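Local coordinates for SJCHGC06286 protein (Schistosoma japonicum, PDB 3QBR) that binds the BH3 segment of Bak and probably regulates cell death as a Bcl-2-like helical-bundle protein, at residues F17-S22 with S153-D157; Y106-L110 with M125-L129. All blocks are in the same frame, centred on the assembly; numbering follows the deposited sequence.

Contact 1 (F17-S22 with S153-D157); sequences FRLQTS and SQYSD
Small side chains let two helices pack closely, and the pairing of F17-S22, the start of helix 17-31, with S153-D157, in helix 142-159, is a good example. Both segments are helical; their axes approach to 8.7 Å and run at 133°, nearer antiparallel than parallel. The register sets R18 beside D157 (CA-CA 5.4 Å) and S22 beside S153 (5.3 Å). S153, chi1 m, points toward the first helix and brings OG to 3.2 Å from S22 CA; this hydroxyl is hydrogen-bonded back to I149 O. T21 OG1 lies 3.8 Å from S153 CA. F17, chi1 t and chi2 88°, carries its ring to the S156-D157 end of the segment: CE2 is 3.6 Å from S156 O, and D157 OD1 approaches the ring edge at CD2, 3.5 Å away. The W170 ring meets that of F17, their planes nearly parallel. In R18, chi1 t places CG 3.8 Å from S153 O; chi2 is t, and a bend at chi3 p brings NH1 to D157 OD2 (D157 chi1 t) in a 3.2 Å salt bridge. The chemistry thus joins sequence-distant helices by small residues where backbones are close, the F17 ring at one end and a charge pair at the more exposed border.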
ATOM      1  N   PHE A  17     -15.511   0.475   7.581  1.00 66.71           N
ATOM      2  CA  PHE A  17     -14.517  -0.107   6.679  1.00 55.52           C
ATOM      3  C   PHE A  17     -13.328   0.826   6.471  1.00 52.94           C
ATOM      4  O   PHE A  17     -12.182   0.396   6.523  1.00 50.26           O
ATOM      5  CB  PHE A  17     -15.152  -0.532   5.339  1.00 48.90           C
ATOM      6  CG  PHE A  17     -14.182  -1.169   4.367  1.00 42.44           C
ATOM      7  CD1 PHE A  17     -13.943  -2.537   4.397  1.00 41.43           C
ATOM      8  CD2 PHE A  17     -13.532  -0.399   3.408  1.00 41.89           C
ATOM      9  CE1 PHE A  17     -13.042  -3.135   3.489  1.00 41.83           C
ATOM     10  CE2 PHE A  17     -12.635  -0.975   2.493  1.00 44.63           C
ATOM     11  CZ  PHE A  17     -12.385  -2.342   2.536  1.00 42.79           C
ATOM     12  N   ARG A  18     -13.593   2.106   6.264  1.00 56.56           N
ATOM     13  CA  ARG A  18     -12.495   3.038   6.070  1.00 55.84           C
ATOM     14  C   ARG A  18     -11.562   3.070   7.257  1.00 51.60           C
ATOM     15  O   ARG A  18     -10.371   3.296   7.097  1.00 47.19           O
ATOM     16  CB  ARG A  18     -12.983   4.455   5.819  1.00 53.70           C
ATOM     17  CG  ARG A  18     -11.840   5.384   5.443  1.00 57.98           C
ATOM     18  CD  ARG A  18     -12.290   6.812   5.206  1.00 76.67           C
ATOM     19  NE  ARG A  18     -13.190   7.246   6.265  1.00 98.16           N
ATOM     20  CZ  ARG A  18     -14.506   7.368   6.115  1.00108.63           C
ATOM     21  NH1 ARG A  18     -15.060   7.110   4.936  1.00108.78           N
ATOM     22  NH2 ARG A  18     -15.262   7.750   7.140  1.00110.74           N
ATOM     23  N   LEU A  19     -12.098   2.872   8.454  1.00 52.75           N
ATOM     24  CA  LEU A  19     -11.293   2.989   9.670  1.00 52.54           C
ATOM     25  C   LEU A  19     -10.505   1.707   9.899  1.00 61.47           C
ATOM     26  O   LEU A  19      -9.341   1.713  10.303  1.00 56.56           O
ATOM     27  CB  LEU A  19     -12.208   3.232  10.854  1.00 49.50           C
ATOM     28  CG  LEU A  19     -11.478   3.421  12.178  1.00 56.84           C
ATOM     29  CD1 LEU A  19     -10.396   4.500  12.067  1.00 54.40           C
ATOM     30  CD2 LEU A  19     -12.490   3.764  13.248  1.00 52.94           C
ATOM     31  N   GLN A  20     -11.176   0.597   9.645  1.00 71.44           N
ATOM     32  CA  GLN A  20     -10.535  -0.695   9.620  1.00 64.22           C
ATOM     33  C   GLN A  20      -9.362  -0.676   8.623  1.00 60.09           C
ATOM     34  O   GLN A  20      -8.238  -1.020   8.986  1.00 62.39           O
ATOM     35  CB  GLN A  20     -11.572  -1.756   9.255  1.00 69.07           C
ATOM     36  CG  GLN A  20     -11.181  -3.191   9.531  1.00 76.75           C
ATOM     37  CD  GLN A  20     -12.294  -4.169   9.160  1.00 83.07           C
ATOM     38  OE1 GLN A  20     -13.446  -3.994   9.566  1.00 80.20           O
ATOM     39  NE2 GLN A  20     -11.952  -5.205   8.392  1.00 84.25           N
ATOM     40  N   THR A  21      -9.592  -0.243   7.382  1.00 55.39           N
ATOM     41  CA  THR A  21      -8.539  -0.370   6.374  1.00 50.19           C
ATOM     42  C   THR A  21      -7.350   0.524   6.701  1.00 49.95           C
ATOM     43  O   THR A  21      -6.189   0.167   6.487  1.00 57.18           O
ATOM     44  CB  THR A  21      -9.024  -0.111   4.920  1.00 55.24           C
ATOM     45  OG1 THR A  21      -8.839   1.258   4.591  1.00 64.89           O
ATOM     46  CG2 THR A  21     -10.478  -0.472   4.747  1.00 51.75           C
ATOM     47  N   SER A  22      -7.645   1.691   7.228  1.00 45.12           N
ATOM     48  CA  SER A  22      -6.612   2.583   7.738  1.00 54.98           C
ATOM     49  C   SER A  22      -5.694   1.891   8.771  1.00 52.11           C
ATOM     50  O   SER A  22      -4.463   1.909   8.648  1.00 52.36           O
ATOM     51  CB  SER A  22      -7.279   3.838   8.332  1.00 49.47           C
ATOM     52  OG  SER A  22      -6.321   4.711   8.877  1.00 52.06           O
ATOM     53  N   SER A 153      -6.792   4.889   2.235  1.00 54.21           N
ATOM     54  CA  SER A 153      -7.995   4.557   3.007  1.00 52.38           C
ATOM     55  C   SER A 153      -9.295   4.988   2.353  1.00 53.71           C
ATOM     56  O   SER A 153     -10.224   4.181   2.277  1.00 49.49           O
ATOM     57  CB  SER A 153      -7.935   5.146   4.422  1.00 59.93           C
ATOM     58  OG  SER A 153      -6.963   4.472   5.206  1.00 64.84           O
ATOM     59  N   GLN A 154      -9.377   6.251   1.919  1.00 44.30           N
ATOM     60  CA  GLN A 154     -10.569   6.731   1.205  1.00 52.05           C
ATOM     61  C   GLN A 154     -10.822   5.929  -0.074  1.00 54.53           C
ATOM     62  O   GLN A 154     -11.928   5.470  -0.314  1.00 62.43           O
ATOM     63  CB  GLN A 154     -10.455   8.209   0.832  1.00 62.79           C
ATOM     64  CG  GLN A 154     -10.516   9.168   1.984  1.00 84.98           C
ATOM     65  CD  GLN A 154      -9.726  10.435   1.699  1.00102.59           C
ATOM     66  OE1 GLN A 154      -9.320  10.687   0.560  1.00109.53           O
ATOM     67  NE2 GLN A 154      -9.496  11.234   2.735  1.00107.13           N
ATOM     68  N   TYR A 155      -9.777   5.768  -0.881  1.00 56.91           N
ATOM     69  CA  TYR A 155      -9.881   5.120  -2.180  1.00 61.12           C
ATOM     70  C   TYR A 155     -10.398   3.722  -1.988  1.00 57.97           C
ATOM     71  O   TYR A 155     -11.266   3.262  -2.741  1.00 62.25           O
ATOM     72  CB  TYR A 155      -8.524   5.081  -2.899  1.00 60.87           C
ATOM     73  CG  TYR A 155      -8.615   4.528  -4.305  1.00 61.77           C
ATOM     74  CD1 TYR A 155      -8.473   3.165  -4.554  1.00 58.58           C
ATOM     75  CD2 TYR A 155      -8.876   5.371  -5.387  1.00 63.41           C
ATOM     76  CE1 TYR A 155      -8.576   2.652  -5.849  1.00 58.48           C
ATOM     77  CE2 TYR A 155      -8.965   4.884  -6.681  1.00 60.28           C
ATOM     78  CZ  TYR A 155      -8.820   3.520  -6.915  1.00 68.11           C
ATOM     79  OH  TYR A 155      -8.911   3.041  -8.215  1.00 68.77           O
ATOM     80  N   SER A 156      -9.866   3.050  -0.977  1.00 49.84           N
ATOM     81  CA  SER A 156     -10.342   1.714  -0.621  1.00 56.26           C
ATOM     82  C   SER A 156     -11.839   1.668  -0.326  1.00 57.92           C
ATOM     83  O   SER A 156     -12.525   0.702  -0.667  1.00 57.22           O
ATOM     84  CB  SER A 156      -9.589   1.188   0.601  1.00 49.53           C
ATOM     85  OG  SER A 156      -8.453   0.442   0.205  1.00 44.72           O
ATOM     86  N   ASP A 157     -12.327   2.715   0.325  1.00 54.03           N
ATOM     87  CA  ASP A 157     -13.693   2.738   0.823  1.00 54.86           C
ATOM     88  C   ASP A 157     -14.616   3.092  -0.332  1.00 56.97           C
ATOM     89  O   ASP A 157     -15.798   2.768  -0.340  1.00 67.28           O
ATOM     90  CB  ASP A 157     -13.804   3.771   1.948  1.00 60.66           C
ATOM     91  CG  ASP A 157     -15.104   3.662   2.736  1.00 69.10           C
ATOM     92  OD1 ASP A 157     -15.491   2.531   3.117  1.00 77.70           O
ATOM     93  OD2 ASP A 157     -15.726   4.719   2.991  1.00 68.56           O
TER

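Contact 2 (Y106-L110 with M125-L129); sequences YLEIL and MFAFL
How side chains bridge helices whose backbones stand well apart is illustrated by Y106-L110, on helix 99-113, and M125-L129, on helix 119-137. Each segment is regular alpha-helix, with L110 N bonded to Y106 O and L129 N to M125 O, both at 3.0 Å. The axes come no closer than 12.4 Å and cross at 152°, close to antiparallel, pairing Y106 with L129 (CA-CA 9.3 Å) and L110 with M125 (7.5 Å).

Aromatic side chains span much of this gap. Y106, chi1 t and chi2 57°, starts off sideways yet reaches across the gap; F128, chi1 t and chi2 60°, points toward Y106's helix. F128 CD2 lies near the plane of the Y106 ring, at its edge, 4.3 Å from Y106 CE1.

Aliphatic side chains complete the join, packing on one another and on the rings. I109, chi1 m and chi2 t, sets CD1 3.9 Å from F128 CE2, while L110, in the same rotamer, puts CD2 4.1 Å from CG of M125, which is extended through chi1 and chi2, both t. L129, chi1 t and chi2 p, places CD1 3.8 Å from Y106 OH.

The one polar group among these contacting side chains, the Y106 hydroxyl, lies 4.2 Å from M125 CG and hydrogen-bonds to T152 on helix 142-159. I109 and F128 also pack on apolar side chains of the bound Bak chain, consistent with their lining the BH3-binding groove of a Bcl-2 fold. The contact is therefore essentially apolar: large side chains fill the space between the helices, and the tyrosine's polar end is satisfied within the core.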
ATOM      1  N   TYR A 106      -0.683   9.713  -7.206  1.00 65.42           N
ATOM      2  CA  TYR A 106      -1.049   8.515  -6.451  1.00 64.51           C
ATOM      3  C   TYR A 106      -2.398   8.020  -6.932  1.00 64.15           C
ATOM      4  O   TYR A 106      -2.561   6.841  -7.252  1.00 61.48           O
ATOM      5  CB  TYR A 106      -1.103   8.762  -4.925  1.00 60.90           C
ATOM      6  CG  TYR A 106      -1.163   7.467  -4.147  1.00 54.02           C
ATOM      7  CD1 TYR A 106      -0.174   6.510  -4.310  1.00 62.19           C
ATOM      8  CD2 TYR A 106      -2.209   7.185  -3.289  1.00 54.04           C
ATOM      9  CE1 TYR A 106      -0.211   5.313  -3.642  1.00 59.63           C
ATOM     10  CE2 TYR A 106      -2.252   5.978  -2.585  1.00 52.23           C
ATOM     11  CZ  TYR A 106      -1.248   5.050  -2.779  1.00 55.59           C
ATOM     12  OH  TYR A 106      -1.248   3.840  -2.129  1.00 54.60           O
ATOM     13  N   LEU A 107      -3.364   8.931  -6.976  1.00 53.80           N
ATOM     14  CA  LEU A 107      -4.704   8.576  -7.409  1.00 54.13           C
ATOM     15  C   LEU A 107      -4.736   8.003  -8.836  1.00 60.61           C
ATOM     16  O   LEU A 107      -5.462   7.037  -9.109  1.00 64.00           O
ATOM     17  CB  LEU A 107      -5.654   9.756  -7.231  1.00 53.67           C
ATOM     18  CG  LEU A 107      -6.082   9.860  -5.768  1.00 58.36           C
ATOM     19  CD1 LEU A 107      -7.176  10.884  -5.569  1.00 57.59           C
ATOM     20  CD2 LEU A 107      -6.538   8.484  -5.259  1.00 49.88           C
ATOM     21  N   GLU A 108      -3.933   8.579  -9.728  1.00 52.99           N
ATOM     22  CA  GLU A 108      -3.844   8.089 -11.090  1.00 60.37           C
ATOM     23  C   GLU A 108      -3.209   6.695 -11.131  1.00 65.39           C
ATOM     24  O   GLU A 108      -3.582   5.852 -11.952  1.00 72.88           O
ATOM     25  CB  GLU A 108      -3.027   9.054 -11.959  1.00 74.29           C
ATOM     26  CG  GLU A 108      -3.740  10.358 -12.335  1.00 88.13           C
ATOM     27  CD  GLU A 108      -2.879  11.283 -13.213  1.00 95.73           C
ATOM     28  OE1 GLU A 108      -1.783  10.870 -13.665  1.00 98.93           O
ATOM     29  OE2 GLU A 108      -3.304  12.432 -13.449  1.00 97.14           O
ATOM     30  N   ILE A 109      -2.229   6.460 -10.266  1.00 57.47           N
ATOM     31  CA  ILE A 109      -1.574   5.158 -10.213  1.00 60.73           C
ATOM     32  C   ILE A 109      -2.510   4.063  -9.690  1.00 65.59           C
ATOM     33  O   ILE A 109      -2.488   2.930 -10.172  1.00 64.82           O
ATOM     34  CB  ILE A 109      -0.338   5.189  -9.319  1.00 56.81           C
ATOM     35  CG1 ILE A 109       0.656   6.229  -9.827  1.00 58.41           C
ATOM     36  CG2 ILE A 109       0.296   3.802  -9.246  1.00 50.87           C
ATOM     37  CD1 ILE A 109       2.028   6.069  -9.251  1.00 50.24           C
ATOM     38  N   LEU A 110      -3.335   4.396  -8.717  1.00 59.17           N
ATOM     39  CA  LEU A 110      -4.299   3.470  -8.176  1.00 54.69           C
ATOM     40  C   LEU A 110      -5.345   3.169  -9.201  1.00 55.90           C
ATOM     41  O   LEU A 110      -5.640   2.039  -9.474  1.00 58.28           O
ATOM     42  CB  LEU A 110      -4.962   4.073  -6.959  1.00 20.00           C
ATOM     43  CG  LEU A 110      -4.107   4.212  -5.721  1.00 20.00           C
ATOM     44  CD1 LEU A 110      -4.935   4.567  -4.560  1.00 20.00           C
ATOM     45  CD2 LEU A 110      -3.404   2.953  -5.449  1.00 20.00           C
ATOM     46  N   MET A 125      -0.978  -2.810  -4.031  1.00 44.42           N
ATOM     47  CA  MET A 125      -1.209  -1.481  -3.442  1.00 46.26           C
ATOM     48  C   MET A 125      -0.483  -1.304  -2.087  1.00 50.15           C
ATOM     49  O   MET A 125       0.095  -0.252  -1.818  1.00 54.36           O
ATOM     50  CB  MET A 125      -2.710  -1.233  -3.275  1.00 41.76           C
ATOM     51  CG  MET A 125      -3.070   0.051  -2.558  1.00 38.53           C
ATOM     52  SD  MET A 125      -4.832   0.235  -2.187  1.00 48.39           S
ATOM     53  CE  MET A 125      -5.188  -1.318  -1.393  1.00 50.98           C
ATOM     54  N   PHE A 126      -0.505  -2.334  -1.243  1.00 43.18           N
ATOM     55  CA  PHE A 126       0.255  -2.279  -0.002  1.00 47.60           C
ATOM     56  C   PHE A 126       1.761  -2.293  -0.234  1.00 49.97           C
ATOM     57  O   PHE A 126       2.499  -1.596   0.468  1.00 49.24           O
ATOM     58  CB  PHE A 126      -0.114  -3.422   0.949  1.00 42.59           C
ATOM     59  CG  PHE A 126      -1.500  -3.303   1.543  1.00 48.40           C
ATOM     60  CD1 PHE A 126      -1.698  -2.659   2.765  1.00 61.44           C
ATOM     61  CD2 PHE A 126      -2.608  -3.838   0.886  1.00 45.59           C
ATOM     62  CE1 PHE A 126      -2.989  -2.544   3.336  1.00 60.16           C
ATOM     63  CE2 PHE A 126      -3.896  -3.729   1.440  1.00 54.78           C
ATOM     64  CZ  PHE A 126      -4.089  -3.080   2.677  1.00 49.08           C
ATOM     65  N   ALA A 127       2.231  -3.094  -1.188  1.00 49.60           N
ATOM     66  CA  ALA A 127       3.676  -3.216  -1.366  1.00 49.24           C
ATOM     67  C   ALA A 127       4.241  -1.897  -1.891  1.00 52.97           C
ATOM     68  O   ALA A 127       5.334  -1.446  -1.480  1.00 47.19           O
ATOM     69  CB  ALA A 127       4.024  -4.367  -2.275  1.00 47.76           C
ATOM     70  N   PHE A 128       3.459  -1.260  -2.760  1.00 48.03           N
ATOM     71  CA  PHE A 128       3.845   0.013  -3.338  1.00 56.34           C
ATOM     72  C   PHE A 128       3.767   1.159  -2.351  1.00 51.57           C
ATOM     73  O   PHE A 128       4.671   1.994  -2.292  1.00 54.21           O
ATOM     74  CB  PHE A 128       2.951   0.346  -4.520  1.00 54.89           C
ATOM     75  CG  PHE A 128       3.397   1.549  -5.309  1.00 44.72           C
ATOM     76  CD1 PHE A 128       4.641   1.579  -5.913  1.00 46.81           C
ATOM     77  CD2 PHE A 128       2.546   2.616  -5.499  1.00 49.78           C
ATOM     78  CE1 PHE A 128       5.036   2.685  -6.671  1.00 44.94           C
ATOM     79  CE2 PHE A 128       2.928   3.717  -6.269  1.00 53.47           C
ATOM     80  CZ  PHE A 128       4.173   3.750  -6.844  1.00 46.95           C
ATOM     81  N   LEU A 129       2.661   1.234  -1.620  1.00 45.47           N
ATOM     82  CA  LEU A 129       2.503   2.238  -0.555  1.00 49.84           C
ATOM     83  C   LEU A 129       3.677   2.161   0.442  1.00 47.71           C
ATOM     84  O   LEU A 129       4.238   3.181   0.832  1.00 49.71           O
ATOM     85  CB  LEU A 129       1.166   2.043   0.155  1.00 45.93           C
ATOM     86  CG  LEU A 129       0.840   2.843   1.417  1.00 47.73           C
ATOM     87  CD1 LEU A 129       0.555   4.340   1.134  1.00 35.37           C
ATOM     88  CD2 LEU A 129      -0.349   2.164   2.112  1.00 45.21           C
TER

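The two contacts have centres 14 Å apart; helix 142-159 supplies one side of contact 1 and packs on contact 2. Contact 1 joins segments 131 residues apart at their closest ends, and contact 2 is nested within the loop it closes. They meet directly: Y155 OH comes 3.6 Å from L110 O, Y155 CD2 lies 3.9 Å from L107 CD2, and S156 OG is 4.0 Å from M125 CE, although CA-to-CB of S153 and S156 points toward helix 17-31. In contact 2, I109 and F128 pack on the Bak chain, and E108 also hydrogen-bonds to it. The principle is that one helix can connect a pair that probably lines the BH3 groove to the N-terminal helix.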